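Long-range contact in beta-glucanase (Bacteroides thetaiotaomicron, PDB 6EUG), which probably hydrolyses beta-1,3-galactosidic bonds in arabinogalactan through its family 43 glycoside hydrolase part, which makes up this chain: residues K119-L131 and R140-Y153. Residues are numbered along the deposited sequence; the frame is centred on the assembly and turned at random.
Sequences KTGKFVMWLHLEL and RAAVAVSDSPAGPY
Met125 CE sits over the centre of the Tyr153 ring, 4.0 Å from the ring centroid, in a CH-pi contact. Its sulfur lies farther off above the ring, a Met-aromatic contact. Ser146 CB covers the opposite face of Tyr153. At the ring edge, Tyr153 OH donates to Pro149 O over 2.7 Å, which ties Tyr153 back to the turn after strand 140-146. Pro149 in turn lies across one face of Phe123, with its CB 4.1 Å from the Phe123 ring centroid. Ser146 O and Asp147 O lie at the Phe123 edge, and the rings of His53 and Phe123 meet edge-to-face. On the other side of the sheet, Val143 sits over one face of Trp126, in a CH-pi contact through CB. Val143 CB stands 3.6 Å from the centroid of the six-membered ring, and CG2 is anti to the backbone N, which sets it over CE2 and NE1, toward the rim of the ring. Trp126 NE1 donates to Tyr246 O. Leu131 CD1 lies over the guanidinium of Arg140, and Arg140 NH1 hydrogen-bonds Ser158 OG on the next strand, 154-159. Lys122 NZ makes a salt bridge to Asp147 OD1 at 2.9 Å, approaching from above the carboxylate plane. His128 NE2 donates to Glu130 OE2 over 2.6 Å, nearly in the imidazole plane, which helps fix the ring's rotation. Eight backbone hydrogen bonds pair the strands from Phe123 with Ser146 to Leu129 with Arg140. Strand 108-117 pairs with the other edge of 122-130 and carries Glu110, a residue of the glucoimidazole pocket. The His128 side chain is about 5 Å from that ligand. This antiparallel hairpin forms the two middle strands of one four-stranded blade of the five-bladed beta-propeller of family 43, beside the sugar pocket.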
ATOM      1  N   LYS A 119       8.004  -4.892  20.614  1.00 27.20           N
ATOM      2  CA  LYS A 119       8.184  -6.109  21.444  1.00 30.84           C
ATOM      3  C   LYS A 119       9.422  -6.956  21.097  1.00 29.54           C
ATOM      4  O   LYS A 119      10.122  -7.395  22.001  1.00 32.52           O
ATOM      5  CB  LYS A 119       6.935  -7.004  21.381  1.00 37.81           C
ATOM      6  N   THR A 120       9.652  -7.215  19.801  1.00 24.41           N
ATOM      7  CA  THR A 120      10.828  -7.971  19.326  1.00 25.73           C
ATOM      8  C   THR A 120      12.082  -7.137  19.029  1.00 24.45           C
ATOM      9  O   THR A 120      13.186  -7.690  18.927  1.00 26.86           O
ATOM     10  CB  THR A 120      10.520  -8.752  18.033  1.00 26.47           C
ATOM     11  OG1 THR A 120      10.201  -7.833  16.980  1.00 22.20           O
ATOM     12  CG2 THR A 120       9.373  -9.723  18.253  1.00 28.31           C
ATOM     13  N   GLY A 121      11.900  -5.827  18.856  1.00 20.89           N
ATOM     14  CA  GLY A 121      12.960  -4.917  18.428  1.00 17.35           C
ATOM     15  C   GLY A 121      13.381  -5.110  16.967  1.00 20.70           C
ATOM     16  O   GLY A 121      14.471  -4.664  16.585  1.00 24.03           O
ATOM     17  N   LYS A 122      12.555  -5.769  16.151  1.00 18.25           N
ATOM     18  CA  LYS A 122      12.897  -5.997  14.723  1.00 16.47           C
ATOM     19  C   LYS A 122      12.170  -5.044  13.776  1.00 17.39           C
ATOM     20  O   LYS A 122      11.040  -4.600  14.070  1.00 17.29           O
ATOM     21  CB  LYS A 122      12.521  -7.425  14.324  1.00 19.54           C
ATOM     22  CG  LYS A 122      13.058  -8.536  15.208  1.00 20.20           C
ATOM     23  CD  LYS A 122      14.573  -8.581  15.179  1.00 22.81           C
ATOM     24  CE  LYS A 122      15.088  -9.862  15.829  1.00 25.47           C
ATOM     25  NZ  LYS A 122      16.548  -9.767  16.096  1.00 29.83           N
ATOM     26  N   PHE A 123      12.765  -4.819  12.599  1.00 15.02           N
ATOM     27  CA  PHE A 123      12.094  -4.125  11.490  1.00 16.74           C
ATOM     28  C   PHE A 123      11.488  -5.137  10.518  1.00 15.87           C
ATOM     29  O   PHE A 123      12.170  -6.045  10.058  1.00 17.74           O
ATOM     30  CB  PHE A 123      13.070  -3.219  10.758  1.00 18.03           C
ATOM     31  CG  PHE A 123      13.615  -2.125  11.635  1.00 20.35           C
ATOM     32  CD1 PHE A 123      14.717  -2.371  12.461  1.00 24.95           C
ATOM     33  CD2 PHE A 123      13.012  -0.874  11.670  1.00 22.24           C
ATOM     34  CE1 PHE A 123      15.213  -1.366  13.296  1.00 25.67           C
ATOM     35  CE2 PHE A 123      13.505   0.131  12.507  1.00 23.94           C
ATOM     36  CZ  PHE A 123      14.608  -0.117  13.299  1.00 26.07           C
ATOM     37  N   VAL A 124      10.190  -4.962  10.218  1.00 14.33           N
ATOM     38  CA  VAL A 124       9.451  -5.920   9.419  1.00 16.13           C
ATOM     39  C   VAL A 124       8.950  -5.224   8.138  1.00 17.08           C
ATOM     40  O   VAL A 124       8.198  -4.232   8.215  1.00 14.29           O
ATOM     41  CB  VAL A 124       8.262  -6.486  10.220  1.00 15.95           C
ATOM     42  CG1 VAL A 124       7.516  -7.527   9.387  1.00 15.82           C
ATOM     43  CG2 VAL A 124       8.751  -7.060  11.566  1.00 16.87           C
ATOM     44  N   MET A 125       9.369  -5.758   6.987  1.00 14.03           N
ATOM     45  CA  MET A 125       8.941  -5.307   5.635  1.00 15.23           C
ATOM     46  C   MET A 125       7.892  -6.250   5.038  1.00 15.47           C
ATOM     47  O   MET A 125       8.088  -7.473   5.010  1.00 13.98           O
ATOM     48  CB  MET A 125      10.140  -5.243   4.683  1.00 14.39           C
ATOM     49  CG  MET A 125       9.858  -4.571   3.343  1.00 15.18           C
ATOM     50  SD  MET A 125      11.253  -4.667   2.189  1.00 16.09           S
ATOM     51  CE  MET A 125      12.356  -3.405   2.852  1.00 18.34           C
ATOM     52  N   TRP A 126       6.775  -5.673   4.574  1.00 13.59           N
ATOM     53  CA  TRP A 126       5.807  -6.401   3.764  1.00 13.80           C
ATOM     54  C   TRP A 126       5.785  -5.750   2.387  1.00 13.10           C
ATOM     55  O   TRP A 126       6.012  -4.534   2.257  1.00 12.94           O
ATOM     56  CB  TRP A 126       4.391  -6.373   4.391  1.00 13.06           C
ATOM     57  CG  TRP A 126       4.223  -7.313   5.602  1.00 12.97           C
ATOM     58  CD1 TRP A 126       4.541  -7.042   6.890  1.00 14.94           C
ATOM     59  CD2 TRP A 126       3.659  -8.638   5.603  1.00 14.29           C
ATOM     60  NE1 TRP A 126       4.230  -8.103   7.694  1.00 14.91           N
ATOM     61  CE2 TRP A 126       3.648  -9.085   6.944  1.00 15.34           C
ATOM     62  CE3 TRP A 126       3.140  -9.475   4.612  1.00 16.54           C
ATOM     63  CZ2 TRP A 126       3.197 -10.359   7.313  1.00 16.50           C
ATOM     64  CZ3 TRP A 126       2.674 -10.734   4.975  1.00 16.90           C
ATOM     65  CH2 TRP A 126       2.704 -11.161   6.327  1.00 19.17           C
ATOM     66  N   LEU A 127       5.524  -6.556   1.362  1.00 11.88           N
ATOM     67  CA  LEU A 127       5.449  -6.047  -0.014  1.00 13.66           C
ATOM     68  C   LEU A 127       4.539  -6.928  -0.876  1.00 14.28           C
ATOM     69  O   LEU A 127       4.269  -8.071  -0.513  1.00 13.50           O
ATOM     70  CB  LEU A 127       6.860  -5.922  -0.595  1.00 15.38           C
ATOM     71  CG  LEU A 127       7.619  -7.248  -0.687  1.00 18.68           C
ATOM     72  CD1 LEU A 127       8.374  -7.318  -1.996  1.00 22.60           C
ATOM     73  CD2 LEU A 127       8.570  -7.485   0.480  1.00 20.23           C
ATOM     74  N   HIS A 128       4.103  -6.390  -2.024  1.00 14.03           N
ATOM     75  CA  HIS A 128       3.377  -7.130  -3.066  1.00 13.15           C
ATOM     76  C   HIS A 128       4.382  -7.876  -3.925  1.00 14.97           C
ATOM     77  O   HIS A 128       5.269  -7.269  -4.467  1.00 14.35           O
ATOM     78  CB  HIS A 128       2.575  -6.103  -3.892  1.00 12.69           C
ATOM     79  CG  HIS A 128       1.868  -6.649  -5.108  1.00 13.55           C
ATOM     80  ND1 HIS A 128       1.382  -5.815  -6.098  1.00 14.16           N
ATOM     81  CD2 HIS A 128       1.561  -7.916  -5.497  1.00 13.54           C
ATOM     82  CE1 HIS A 128       0.840  -6.549  -7.056  1.00 15.71           C
ATOM     83  NE2 HIS A 128       0.927  -7.824  -6.713  1.00 14.74           N
ATOM     84  N   LEU A 129       4.241  -9.211  -3.989  1.00 14.51           N
ATOM     85  CA  LEU A 129       5.084 -10.081  -4.799  1.00 14.91           C
ATOM     86  C   LEU A 129       4.275 -10.788  -5.894  1.00 14.24           C
ATOM     87  O   LEU A 129       3.202 -11.318  -5.620  1.00 14.76           O
ATOM     88  CB  LEU A 129       5.747 -11.160  -3.918  1.00 15.84           C
ATOM     89  CG  LEU A 129       6.662 -12.185  -4.630  1.00 17.50           C
ATOM     90  CD1 LEU A 129       7.913 -11.525  -5.204  1.00 19.57           C
ATOM     91  CD2 LEU A 129       7.062 -13.284  -3.660  1.00 17.01           C
ATOM     92  N   GLU A 130       4.814 -10.816  -7.127  1.00 14.63           N
ATOM     93  CA  GLU A 130       4.363 -11.716  -8.168  1.00 15.71           C
ATOM     94  C   GLU A 130       5.579 -12.550  -8.625  1.00 15.26           C
ATOM     95  O   GLU A 130       6.672 -12.014  -8.900  1.00 16.25           O
ATOM     96  CB  GLU A 130       3.754 -10.963  -9.360  1.00 16.50           C
ATOM     97  CG  GLU A 130       2.595 -10.011  -9.031  1.00 16.33           C
ATOM     98  CD  GLU A 130       1.270 -10.664  -8.677  1.00 16.52           C
ATOM     99  OE1 GLU A 130       1.108 -11.885  -8.915  1.00 17.06           O
ATOM    100  OE2 GLU A 130       0.346  -9.932  -8.205  1.00 14.33           O
ATOM    101  N   LEU A 131       5.377 -13.868  -8.659  1.00 16.21           N
ATOM    102  CA  LEU A 131       6.429 -14.815  -8.987  1.00 16.32           C
ATOM    103  C   LEU A 131       6.907 -14.648 -10.437  1.00 16.11           C
ATOM    104  O   LEU A 131       6.122 -14.302 -11.327  1.00 17.44           O
ATOM    105  CB  LEU A 131       5.961 -16.252  -8.737  1.00 17.56           C
ATOM    106  CG  LEU A 131       5.493 -16.640  -7.327  1.00 20.85           C
ATOM    107  CD1 LEU A 131       4.921 -18.059  -7.293  1.00 20.68           C
ATOM    108  CD2 LEU A 131       6.627 -16.507  -6.327  1.00 22.62           C
ATOM    109  N   ARG A 140       0.390 -12.290  -4.384  1.00 14.74           N
ATOM    110  CA  ARG A 140       0.904 -12.599  -3.050  1.00 14.76           C
ATOM    111  C   ARG A 140       1.393 -11.371  -2.246  1.00 13.83           C
ATOM    112  O   ARG A 140       1.739 -10.299  -2.812  1.00 13.88           O
ATOM    113  CB  ARG A 140       2.075 -13.573  -3.150  1.00 14.78           C
ATOM    114  CG  ARG A 140       1.757 -14.964  -3.711  1.00 16.05           C
ATOM    115  CD  ARG A 140       2.968 -15.890  -3.613  1.00 16.44           C
ATOM    116  NE  ARG A 140       2.630 -17.258  -4.015  1.00 21.23           N
ATOM    117  CZ  ARG A 140       3.381 -18.327  -3.791  1.00 21.84           C
ATOM    118  NH1 ARG A 140       4.519 -18.244  -3.116  1.00 22.99           N
ATOM    119  NH2 ARG A 140       2.985 -19.508  -4.245  1.00 26.39           N
ATOM    120  N   ALA A 141       1.388 -11.545  -0.918  1.00 13.45           N
ATOM    121  CA  ALA A 141       2.146 -10.676  -0.029  1.00 15.30           C
ATOM    122  C   ALA A 141       3.366 -11.438   0.454  1.00 15.58           C
ATOM    123  O   ALA A 141       3.283 -12.628   0.736  1.00 16.10           O
ATOM    124  CB  ALA A 141       1.319 -10.210   1.155  1.00 15.95           C
ATOM    125  N   ALA A 142       4.472 -10.730   0.561  1.00 14.90           N
ATOM    126  CA  ALA A 142       5.729 -11.289   1.111  1.00 14.50           C
ATOM    127  C   ALA A 142       6.187 -10.543   2.367  1.00 16.24           C
ATOM    128  O   ALA A 142       5.945  -9.350   2.483  1.00 15.38           O
ATOM    129  CB  ALA A 142       6.807 -11.238   0.061  1.00 16.24           C
ATOM    130  N   VAL A 143       6.946 -11.231   3.238  1.00 16.99           N
ATOM    131  CA  VAL A 143       7.448 -10.635   4.476  1.00 15.19           C
ATOM    132  C   VAL A 143       8.954 -10.942   4.641  1.00 14.48           C
ATOM    133  O   VAL A 143       9.436 -12.024   4.294  1.00 15.57           O
ATOM    134  CB  VAL A 143       6.618 -11.077   5.709  1.00 15.33           C
ATOM    135  CG1 VAL A 143       6.779 -12.538   6.031  1.00 17.01           C
ATOM    136  CG2 VAL A 143       6.966 -10.259   6.950  1.00 16.57           C
ATOM    137  N   ALA A 144       9.675  -9.922   5.099  1.00 13.96           N
ATOM    138  CA  ALA A 144      11.111  -9.984   5.356  1.00 14.63           C
ATOM    139  C   ALA A 144      11.465  -9.197   6.654  1.00 15.01           C
ATOM    140  O   ALA A 144      10.672  -8.376   7.095  1.00 15.33           O
ATOM    141  CB  ALA A 144      11.868  -9.432   4.148  1.00 15.97           C
ATOM    142  N   VAL A 145      12.650  -9.477   7.258  1.00 13.93           N
ATOM    143  CA  VAL A 145      12.986  -8.955   8.605  1.00 14.76           C
ATOM    144  C   VAL A 145      14.450  -8.464   8.646  1.00 16.92           C
ATOM    145  O   VAL A 145      15.304  -9.016   7.944  1.00 17.25           O
ATOM    146  CB  VAL A 145      12.692 -10.025   9.687  1.00 15.62           C
ATOM    147  CG1 VAL A 145      13.661 -11.204   9.634  1.00 16.24           C
ATOM    148  CG2 VAL A 145      12.679  -9.405  11.096  1.00 17.91           C
ATOM    149  N   SER A 146      14.707  -7.396   9.409  1.00 15.71           N
ATOM    150  CA  SER A 146      16.043  -6.850   9.648  1.00 15.87           C
ATOM    151  C   SER A 146      16.228  -6.403  11.123  1.00 15.69           C
ATOM    152  O   SER A 146      15.279  -5.966  11.754  1.00 16.10           O
ATOM    153  CB  SER A 146      16.272  -5.625   8.765  1.00 15.46           C
ATOM    154  OG  SER A 146      17.586  -5.114   8.880  1.00 17.06           O
ATOM    155  N   ASP A 147      17.472  -6.491  11.617  1.00 17.02           N
ATOM    156  CA  ASP A 147      17.864  -5.892  12.886  1.00 15.42           C
ATOM    157  C   ASP A 147      18.100  -4.347  12.791  1.00 16.21           C
ATOM    158  O   ASP A 147      18.048  -3.638  13.817  1.00 19.97           O
ATOM    159  CB  ASP A 147      19.159  -6.562  13.402  1.00 17.73           C
ATOM    160  CG  ASP A 147      18.972  -8.005  13.850  1.00 22.13           C
ATOM    161  OD1 ASP A 147      17.864  -8.561  13.815  1.00 23.03           O
ATOM    162  OD2 ASP A 147      19.992  -8.599  14.260  1.00 27.63           O
ATOM    163  N   SER A 148      18.342  -3.848  11.576  1.00 17.73           N
ATOM    164  CA  SER A 148      18.613  -2.432  11.321  1.00 17.74           C
ATOM    165  C   SER A 148      17.525  -1.837  10.393  1.00 18.43           C
ATOM    166  O   SER A 148      16.938  -2.562   9.577  1.00 17.19           O
ATOM    167  CB  SER A 148      19.987  -2.274  10.649  1.00 21.30           C
ATOM    168  OG  SER A 148      20.014  -2.887   9.352  1.00 22.03           O
ATOM    169  N   PRO A 149      17.286  -0.516  10.473  1.00 18.06           N
ATOM    170  CA  PRO A 149      16.270   0.062   9.567  1.00 17.01           C
ATOM    171  C   PRO A 149      16.673  -0.053   8.064  1.00 17.80           C
ATOM    172  O   PRO A 149      15.834  -0.373   7.248  1.00 17.70           O
ATOM    173  CB  PRO A 149      16.152   1.539  10.048  1.00 19.25           C
ATOM    174  CG  PRO A 149      17.406   1.792  10.820  1.00 21.96           C
ATOM    175  CD  PRO A 149      17.723   0.475  11.482  1.00 18.33           C
ATOM    176  N   ALA A 150      17.952   0.165   7.722  1.00 17.69           N
ATOM    177  CA  ALA A 150      18.370   0.221   6.315  1.00 17.63           C
ATOM    178  C   ALA A 150      18.595  -1.136   5.665  1.00 18.57           C
ATOM    179  O   ALA A 150      18.648  -1.217   4.417  1.00 20.49           O
ATOM    180  CB  ALA A 150      19.601   1.101   6.142  1.00 18.46           C
ATOM    181  N   GLY A 151      18.745  -2.190   6.476  1.00 18.73           N
ATOM    182  CA  GLY A 151      18.988  -3.545   5.955  1.00 18.49           C
ATOM    183  C   GLY A 151      20.477  -3.923   5.932  1.00 19.39           C
ATOM    184  O   GLY A 151      21.330  -3.145   6.369  1.00 19.87           O
ATOM    185  N   PRO A 152      20.812  -5.093   5.391  1.00 19.44           N
ATOM    186  CA  PRO A 152      19.900  -5.919   4.581  1.00 18.19           C
ATOM    187  C   PRO A 152      18.788  -6.669   5.339  1.00 16.72           C
ATOM    188  O   PRO A 152      18.967  -7.084   6.495  1.00 17.59           O
ATOM    189  CB  PRO A 152      20.848  -6.901   3.885  1.00 20.29           C
ATOM    190  CG  PRO A 152      22.006  -7.041   4.836  1.00 20.95           C
ATOM    191  CD  PRO A 152      22.187  -5.633   5.399  1.00 18.20           C
ATOM    192  N   TYR A 153      17.638  -6.784   4.669  1.00 16.07           N
ATOM    193  CA  TYR A 153      16.523  -7.603   5.101  1.00 13.95           C
ATOM    194  C   TYR A 153      16.665  -9.053   4.608  1.00 14.19           C
ATOM    195  O   TYR A 153      17.137  -9.317   3.476  1.00 17.20           O
ATOM    196  CB  TYR A 153      15.164  -7.001   4.599  1.00 15.89           C
ATOM    197  CG  TYR A 153      14.776  -5.714   5.325  1.00 16.12           C
ATOM    198  CD1 TYR A 153      15.517  -4.509   5.146  1.00 14.53           C
ATOM    199  CD2 TYR A 153      13.704  -5.689   6.241  1.00 16.65           C
ATOM    200  CE1 TYR A 153      15.215  -3.347   5.877  1.00 16.24           C
ATOM    201  CE2 TYR A 153      13.378  -4.506   6.949  1.00 14.59           C
ATOM    202  CZ  TYR A 153      14.106  -3.341   6.761  1.00 16.02           C
ATOM    203  OH  TYR A 153      13.801  -2.189   7.502  1.00 16.19           O
TER